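Local coordinates for ABC transporter, substrate binding protein (Polyamine) (Agrobacterium tumefaciens, PDB 4EUO) that binds gamma-aminobutyric acid (GABA) in the periplasm, probably as the substrate-binding component of an ABC transporter that imports it, at residues F5-W8 with T12-A15; L148-T153 with F166-T171; S185-L188 with A192-P195. One frame throughout, in Å; residues are numbered along the deposited sequence.

Interaction 1: residues F5-W8 with T12-A15; sequences FSSW and TQDA. With ABU (gamma-amino-butanoic acid), chain E.
The amide of Gln13 reaches back from the first turns of helix 10-28 to lie along the backbone of Phe5-Ser7. CG stands anti to the backbone N (chi1 -172°) and the chain beyond it is extended, which carries the amide past the Ser7 side chain; Gln13 CG passes 3.8 Å from Ser7 CB. Gln13 OE1 lies against the Ser7 carbonyl, 3.1 Å from Ser7 C. Gln13 OE1 and Ser7 O are both acceptors and do not bond each other. What holds the amide is its other bonding: OE1 accepts from Gly9 N, while NE2 donates to Gln34 OE1 and Asp35 O. With both ends engaged, the amide has little freedom to rotate. Gln13 NE2 also comes obliquely to the Phe5 ring, 4.5 Å from Phe5 CD2.

Trp8 and Thr12 contribute the ligand contacts of these segments; Arg203, Asp226 and Tyr262 also bond GABA. Thr12 OG1 donates a hydrogen bond of 2.6 Å to the carboxylate O of GABA, and Thr12 CG2 lies 3.6 Å from GABA OXT. GABA runs over one face of the Trp8 indole, its amino N 4.0 Å above the ring plane and offset toward the ring's rim, while Trp8 NE1 bonds Asp58 OD1.

Strand 3-6, helix 10-28 and strand 32-35 form a beta-alpha-beta unit, and the contact lies at its first strand-to-helix turn, with strand 3-6 paired in parallel to strands 32-35 and 56-60.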
loop_
_atom_site.group_PDB
_atom_site.type_symbol
_atom_site.label_atom_id
_atom_site.label_comp_id
_atom_site.label_asym_id
_atom_site.label_seq_id
_atom_site.Cartn_x
_atom_site.Cartn_y
_atom_site.Cartn_z
ATOM N N PHE A 5 7.047 -10.889 11.792
ATOM C CA PHE A 5 6.745 -10.071 10.617
ATOM C C PHE A 5 5.416 -9.397 10.780
ATOM O O PHE A 5 4.428 -10.069 11.036
ATOM C CB PHE A 5 6.782 -10.953 9.358
ATOM C CG PHE A 5 6.367 -10.236 8.089
ATOM C CD1 PHE A 5 7.149 -9.225 7.556
ATOM C CD2 PHE A 5 5.185 -10.559 7.451
ATOM C CE1 PHE A 5 6.766 -8.563 6.384
ATOM C CE2 PHE A 5 4.804 -9.886 6.280
ATOM C CZ PHE A 5 5.610 -8.916 5.752
ATOM N N SER A 6 5.405 -8.052 10.684
ATOM C CA SER A 6 4.170 -7.279 10.783
ATOM C C SER A 6 3.776 -6.750 9.422
ATOM O O SER A 6 4.606 -6.184 8.707
ATOM C CB SER A 6 4.356 -6.093 11.723
ATOM O OG SER A 6 3.204 -5.258 11.740
ATOM N N SER A 7 2.505 -6.890 9.079
ATOM C CA SER A 7 1.988 -6.377 7.809
ATOM C C SER A 7 0.537 -5.930 7.991
ATOM O O SER A 7 0.110 -5.659 9.118
ATOM C CB SER A 7 2.235 -7.369 6.670
ATOM O OG SER A 7 1.927 -6.762 5.425
ATOM N N TRP A 8 -0.213 -5.825 6.899
ATOM C CA TRP A 8 -1.472 -5.142 6.874
ATOM C C TRP A 8 -2.671 -6.032 7.109
ATOM O O TRP A 8 -3.806 -5.585 6.929
ATOM C CB TRP A 8 -1.562 -4.381 5.524
ATOM C CG TRP A 8 -0.469 -3.359 5.427
ATOM C CD1 TRP A 8 0.808 -3.559 4.976
ATOM C CD2 TRP A 8 -0.519 -2.012 5.901
ATOM N NE1 TRP A 8 1.557 -2.423 5.153
ATOM C CE2 TRP A 8 0.776 -1.458 5.737
ATOM C CE3 TRP A 8 -1.522 -1.226 6.504
ATOM C CZ2 TRP A 8 1.076 -0.134 6.081
ATOM C CZ3 TRP A 8 -1.209 0.078 6.878
ATOM C CH2 TRP A 8 0.066 0.620 6.636
ATOM N N THR A 12 -3.853 -9.872 2.236
ATOM C CA THR A 12 -2.488 -9.537 1.808
ATOM C C THR A 12 -1.438 -10.206 2.690
ATOM O O THR A 12 -0.478 -10.793 2.205
ATOM C CB THR A 12 -2.305 -8.026 1.790
ATOM O OG1 THR A 12 -3.261 -7.560 0.819
ATOM C CG2 THR A 12 -0.882 -7.611 1.397
ATOM N N GLN A 13 -1.618 -10.109 4.009
ATOM C CA GLN A 13 -0.628 -10.714 4.899
ATOM C C GLN A 13 -0.662 -12.242 4.806
ATOM O O GLN A 13 0.412 -12.871 4.837
ATOM C CB GLN A 13 -0.806 -10.202 6.335
ATOM C CG GLN A 13 0.317 -10.653 7.269
ATOM C CD GLN A 13 0.341 -9.872 8.540
ATOM O OE1 GLN A 13 -0.303 -8.832 8.681
ATOM N NE2 GLN A 13 1.177 -10.334 9.458
ATOM N N ASP A 14 -1.831 -12.818 4.606
ATOM C CA ASP A 14 -1.891 -14.274 4.413
ATOM C C ASP A 14 -1.104 -14.670 3.177
ATOM O O ASP A 14 -0.424 -15.695 3.174
ATOM C CB ASP A 14 -3.344 -14.711 4.214
ATOM C CG ASP A 14 -4.180 -14.662 5.465
ATOM O OD1 ASP A 14 -3.602 -14.477 6.571
ATOM O OD2 ASP A 14 -5.416 -14.778 5.350
ATOM N N ALA A 15 -1.187 -13.868 2.110
ATOM C CA ALA A 15 -0.440 -14.154 0.883
ATOM C C ALA A 15 1.063 -13.963 1.084
ATOM O O ALA A 15 1.867 -14.736 0.535
ATOM C CB ALA A 15 -0.939 -13.251 -0.241
HETATM N N ABU E . 0.036 -0.102 1.970
HETATM C CD ABU E . -0.601 -1.034 1.031
HETATM C CB ABU E . -1.215 -2.213 1.745
HETATM C CG ABU E . -1.820 -3.138 0.745
HETATM C C ABU E . -2.595 -4.306 1.317
HETATM O O ABU E . -3.442 -4.937 0.507
HETATM O OXT ABU E . -2.559 -4.636 2.585
#

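Interaction 2: residues L148-T153 with F166-T171; sequences LADGVT and FKKLDT
One water joins the two sides: it donates to Asp150 OD1 at 2.6 Å and accepts from Lys168 NZ at 2.7 Å. Directly, Asp150 OD1 and Lys168 NZ are 4.4 Å apart, beyond a salt bridge; the opposite charges are near each other and the water bridges them. The other carboxylate oxygen, OD2, forms a salt bridge with Arg164, while OD1 is linked to the Lys168 ammonium through the water.

The rest is aliphatic packing by the lysine chain. Its bend at chi2 (58°) turns the methylenes across the end of helix 142-149, where Lys168 CE meets Ala149 CB at 3.9 Å and Lys168 CG meets Asp150 CB at 4.0 Å. Phe123 touches both Ala149 and Lys168. Within its own segment, Lys168 O takes two donors from Thr171, its N and its OG1, the hydroxyl at 2.7 Å and in the carbonyl plane.

Helix 142-149 closes in a Schellman motif: Gly151, with positive phi, is the C-prime residue, Gly151 N bonding Leu148 O and Val152 N bonding Leu147 O. Lys168 of helix 162-170 thus packs over a Schellman-capped helix end, a water-bridged surface contact between two successive helices.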
loop_
_atom_site.group_PDB
_atom_site.type_symbol
_atom_site.label_atom_id
_atom_site.label_comp_id
_atom_site.label_asym_id
_atom_site.label_seq_id
_atom_site.Cartn_x
_atom_site.Cartn_y
_atom_site.Cartn_z
ATOM N N LEU A 148 -7.062 15.135 -9.174
ATOM C CA LEU A 148 -7.337 14.604 -10.517
ATOM C C LEU A 148 -8.799 14.752 -10.850
ATOM O O LEU A 148 -9.115 15.138 -11.987
ATOM C CB LEU A 148 -6.940 13.138 -10.623
ATOM C CG LEU A 148 -5.439 12.848 -10.467
ATOM C CD1 LEU A 148 -5.208 11.377 -10.130
ATOM C CD2 LEU A 148 -4.648 13.265 -11.705
ATOM N N ALA A 149 -9.691 14.480 -9.904
ATOM C CA ALA A 149 -11.135 14.620 -10.115
ATOM C C ALA A 149 -11.477 16.076 -10.388
ATOM O O ALA A 149 -12.468 16.339 -11.097
ATOM C CB ALA A 149 -11.872 14.152 -8.885
ATOM N N ASP A 150 -10.677 17.020 -9.853
ATOM C CA ASP A 150 -10.869 18.461 -10.022
ATOM C C ASP A 150 -10.155 19.002 -11.271
ATOM O O ASP A 150 -10.067 20.222 -11.428
ATOM C CB ASP A 150 -10.461 19.235 -8.770
ATOM C CG ASP A 150 -11.068 20.613 -8.684
ATOM O OD1 ASP A 150 -12.286 20.749 -9.001
ATOM O OD2 ASP A 150 -10.374 21.523 -8.210
ATOM N N GLY A 151 -9.633 18.127 -12.112
ATOM C CA GLY A 151 -9.067 18.540 -13.388
ATOM C C GLY A 151 -7.571 18.753 -13.445
ATOM O O GLY A 151 -7.063 19.087 -14.519
ATOM N N VAL A 152 -6.827 18.563 -12.309
ATOM C CA VAL A 152 -5.353 18.658 -12.327
ATOM C C VAL A 152 -4.808 17.507 -13.166
ATOM O O VAL A 152 -5.238 16.365 -12.989
ATOM C CB VAL A 152 -4.753 18.618 -10.892
ATOM C CG1 VAL A 152 -3.216 18.662 -10.920
ATOM C CG2 VAL A 152 -5.286 19.761 -10.055
ATOM N N THR A 153 -3.863 17.801 -14.087
ATOM C CA THR A 153 -3.303 16.731 -14.902
ATOM C C THR A 153 -2.265 15.976 -14.106
ATOM O O THR A 153 -1.659 16.533 -13.174
ATOM C CB THR A 153 -2.806 17.242 -16.247
ATOM O OG1 THR A 153 -1.733 18.138 -16.006
ATOM C CG2 THR A 153 -3.905 17.918 -17.055
ATOM N N PHE A 166 -8.809 19.787 -0.521
ATOM C CA PHE A 166 -9.791 19.760 0.559
ATOM C C PHE A 166 -11.120 20.376 0.122
ATOM O O PHE A 166 -12.183 19.863 0.493
ATOM C CB PHE A 166 -9.225 20.486 1.790
ATOM C CG PHE A 166 -8.035 19.818 2.451
ATOM C CD1 PHE A 166 -7.984 18.437 2.609
ATOM C CD2 PHE A 166 -6.991 20.573 2.965
ATOM C CE1 PHE A 166 -6.873 17.825 3.232
ATOM C CE2 PHE A 166 -5.902 19.966 3.606
ATOM C CZ PHE A 166 -5.837 18.591 3.704
ATOM N N LYS A 167 -11.070 21.444 -0.715
ATOM C CA LYS A 167 -12.336 21.998 -1.232
ATOM C C LYS A 167 -13.069 20.971 -2.088
ATOM O O LYS A 167 -14.291 20.852 -1.989
ATOM C CB LYS A 167 -12.078 23.268 -2.057
ATOM C CG LYS A 167 -11.754 24.453 -1.161
ATOM C CD LYS A 167 -11.501 25.740 -1.941
ATOM C CE LYS A 167 -11.270 26.918 -1.025
ATOM N NZ LYS A 167 -10.920 28.149 -1.789
ATOM N N LYS A 168 -12.334 20.192 -2.900
ATOM C CA LYS A 168 -12.951 19.166 -3.724
ATOM C C LYS A 168 -13.518 18.034 -2.833
ATOM O O LYS A 168 -14.633 17.562 -3.048
ATOM C CB LYS A 168 -11.943 18.607 -4.748
ATOM C CG LYS A 168 -12.537 17.565 -5.725
ATOM C CD LYS A 168 -13.735 18.093 -6.545
ATOM C CE LYS A 168 -13.985 17.149 -7.674
ATOM N NZ LYS A 168 -15.202 17.531 -8.439
ATOM N N LEU A 169 -12.758 17.606 -1.825
ATOM C CA LEU A 169 -13.257 16.592 -0.883
ATOM C C LEU A 169 -14.494 17.079 -0.117
ATOM O O LEU A 169 -15.403 16.298 0.119
ATOM C CB LEU A 169 -12.166 16.155 0.103
ATOM C CG LEU A 169 -11.132 15.243 -0.541
ATOM C CD1 LEU A 169 -9.802 15.338 0.216
ATOM C CD2 LEU A 169 -11.646 13.803 -0.603
ATOM N N ASP A 170 -14.553 18.387 0.218
ATOM C CA ASP A 170 -15.721 18.939 0.920
ATOM C C ASP A 170 -16.998 18.730 0.133
ATOM O O ASP A 170 -18.058 18.586 0.762
ATOM C CB ASP A 170 -15.522 20.434 1.142
ATOM C CG ASP A 170 -14.659 20.777 2.330
ATOM O OD1 ASP A 170 -14.385 19.871 3.144
ATOM O OD2 ASP A 170 -14.256 21.962 2.454
ATOM N N THR A 171 -16.936 18.706 -1.224
ATOM C CA THR A 171 -18.151 18.531 -2.021
ATOM C C THR A 171 -18.815 17.168 -1.822
ATOM O O THR A 171 -20.000 17.002 -2.165
ATOM C CB THR A 171 -17.886 18.782 -3.516
ATOM O OG1 THR A 171 -17.113 17.709 -4.072
ATOM C CG2 THR A 171 -17.241 20.135 -3.809
HETATM O O HOH W 1 -14.550 19.751 -9.778
#

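Interaction 3: residues S185-L188 with A192-P195; sequences SQQL and AEAP
Leu188 O, near the end of helix 182-190, accepts from Ala194 N at 3.1 Å, nearly straight at the hydrogen (169°). Ala192, first to leave the helix, has positive phi (64°), which helps turn the chain back. Ser191 OG, in the turn between the segments, is hydrogen-bonded to Gln187 O and Glu193 N, and more weakly to Leu188 O, so the turn is tied to the helix end by several bonds. Leu188 O also lies 3.1 Å from Ala194 O, a close approach of two acceptors that accompanies the bond to Ala194 N.

Among the side chains, Leu188 does most of the touching. Its CD2 methyl faces the carboxylate end of Glu193, with Leu188 CD2 3.6 Å from Glu193 CD, and also borders CB and CG of that residue. Glu193 CG is anti to the backbone N (chi1 -172°) and the chain beyond is extended, which lays the glutamate obliquely across the leucine. Nearer its backbone, Leu188 CB meets Ala194 CB at 4.2 Å. The side chain of Gln187 also approaches Glu193, though the orientation of its amide is doubtful. Behind this layer, Leu188 and Glu193 touch Ile177 of strand 176-179, and Leu188 and Ala194 touch Thr133 of strand 132-135.

The chemistry is therefore divided: the backbone carbonyl and the serine hydroxyl secure the reversal that leads into strand 196-200, while Leu188 and Ala194 pack inward and Glu193 lies at the exposed side of the contact.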
loop_
_atom_site.group_PDB
_atom_site.type_symbol
_atom_site.label_atom_id
_atom_site.label_comp_id
_atom_site.label_asym_id
_atom_site.label_seq_id
_atom_site.Cartn_x
_atom_site.Cartn_y
_atom_site.Cartn_z
ATOM N N SER A 185 -11.889 -2.096 3.868
ATOM C CA SER A 185 -12.244 -1.680 2.517
ATOM C C SER A 185 -12.981 -2.773 1.782
ATOM O O SER A 185 -13.942 -2.495 1.048
ATOM C CB SER A 185 -11.020 -1.234 1.729
ATOM O OG SER A 185 -10.198 -2.318 1.311
ATOM N N GLN A 186 -12.557 -4.028 2.010
ATOM C CA GLN A 186 -13.215 -5.156 1.371
ATOM C C GLN A 186 -14.647 -5.331 1.879
ATOM O O GLN A 186 -15.556 -5.555 1.081
ATOM C CB GLN A 186 -12.392 -6.417 1.630
ATOM C CG GLN A 186 -11.051 -6.396 0.856
ATOM C CD GLN A 186 -10.138 -7.465 1.336
ATOM O OE1 GLN A 186 -9.782 -7.553 2.546
ATOM N NE2 GLN A 186 -9.631 -8.274 0.406
ATOM N N GLN A 187 -14.851 -5.171 3.195
ATOM C CA GLN A 187 -16.213 -5.275 3.761
ATOM C C GLN A 187 -17.107 -4.187 3.184
ATOM O O GLN A 187 -18.245 -4.483 2.826
ATOM C CB GLN A 187 -16.112 -5.112 5.287
ATOM C CG GLN A 187 -17.465 -5.161 6.043
ATOM C CD GLN A 187 -18.059 -3.742 6.172
ATOM O OE1 GLN A 187 -19.177 -3.468 5.728
ATOM N NE2 GLN A 187 -17.313 -2.778 6.725
ATOM N N LEU A 188 -16.633 -2.940 3.141
ATOM C CA LEU A 188 -17.446 -1.849 2.654
ATOM C C LEU A 188 -17.885 -2.047 1.220
ATOM O O LEU A 188 -19.071 -1.832 0.912
ATOM C CB LEU A 188 -16.717 -0.517 2.828
ATOM C CG LEU A 188 -16.602 -0.048 4.266
ATOM C CD1 LEU A 188 -15.641 1.118 4.385
ATOM C CD2 LEU A 188 -17.973 0.316 4.856
ATOM N N ALA A 192 -21.811 -3.482 -0.005
ATOM C CA ALA A 192 -22.452 -2.343 -0.646
ATOM C C ALA A 192 -22.803 -1.264 0.380
ATOM O O ALA A 192 -23.545 -0.336 0.063
ATOM C CB ALA A 192 -23.672 -2.755 -1.458
ATOM N N GLU A 193 -22.178 -1.295 1.581
ATOM C CA GLU A 193 -22.334 -0.187 2.516
ATOM C C GLU A 193 -21.697 1.063 1.864
ATOM O O GLU A 193 -22.178 2.167 2.020
ATOM C CB GLU A 193 -21.665 -0.524 3.852
ATOM C CG GLU A 193 -21.891 0.441 4.989
ATOM C CD GLU A 193 -21.289 -0.061 6.291
ATOM O OE1 GLU A 193 -21.051 -1.286 6.419
ATOM O OE2 GLU A 193 -21.000 0.787 7.161
ATOM N N ALA A 194 -20.567 0.879 1.153
ATOM C CA ALA A 194 -19.952 1.915 0.303
ATOM C C ALA A 194 -19.521 1.152 -0.908
ATOM O O ALA A 194 -18.447 0.555 -0.948
ATOM C CB ALA A 194 -18.783 2.587 0.988
ATOM N N PRO A 195 -20.427 1.045 -1.895
ATOM C CA PRO A 195 -20.208 0.104 -2.995
ATOM C C PRO A 195 -19.126 0.442 -3.998
ATOM O O PRO A 195 -18.806 -0.369 -4.864
ATOM C CB PRO A 195 -21.582 0.009 -3.658
ATOM C CG PRO A 195 -22.173 1.361 -3.405
ATOM C CD PRO A 195 -21.749 1.689 -1.987
#

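How the interactions relate
Interaction 1 is the buried member of the three and the one that includes ligand-pocket residues; interaction 2 lies at the surface, across the centre of the chain from it, with the two centres about 33 Å apart. Interaction 3 is intermediate, partly buried, its centre about 21 Å from interaction 1 and 22 Å from interaction 2. No helix or strand is common to two contacts. Chemistry follows place: in the interior, an amide bonded to residues outside the two segments, and a ligand bond; a single backbone bond with apolar packing at 185-188 with 192-195; and a water between opposite charges at 148-153 with 166-171. Interactions 2 and 3 both concern helix ends, whereas interaction 1 concerns a helix start.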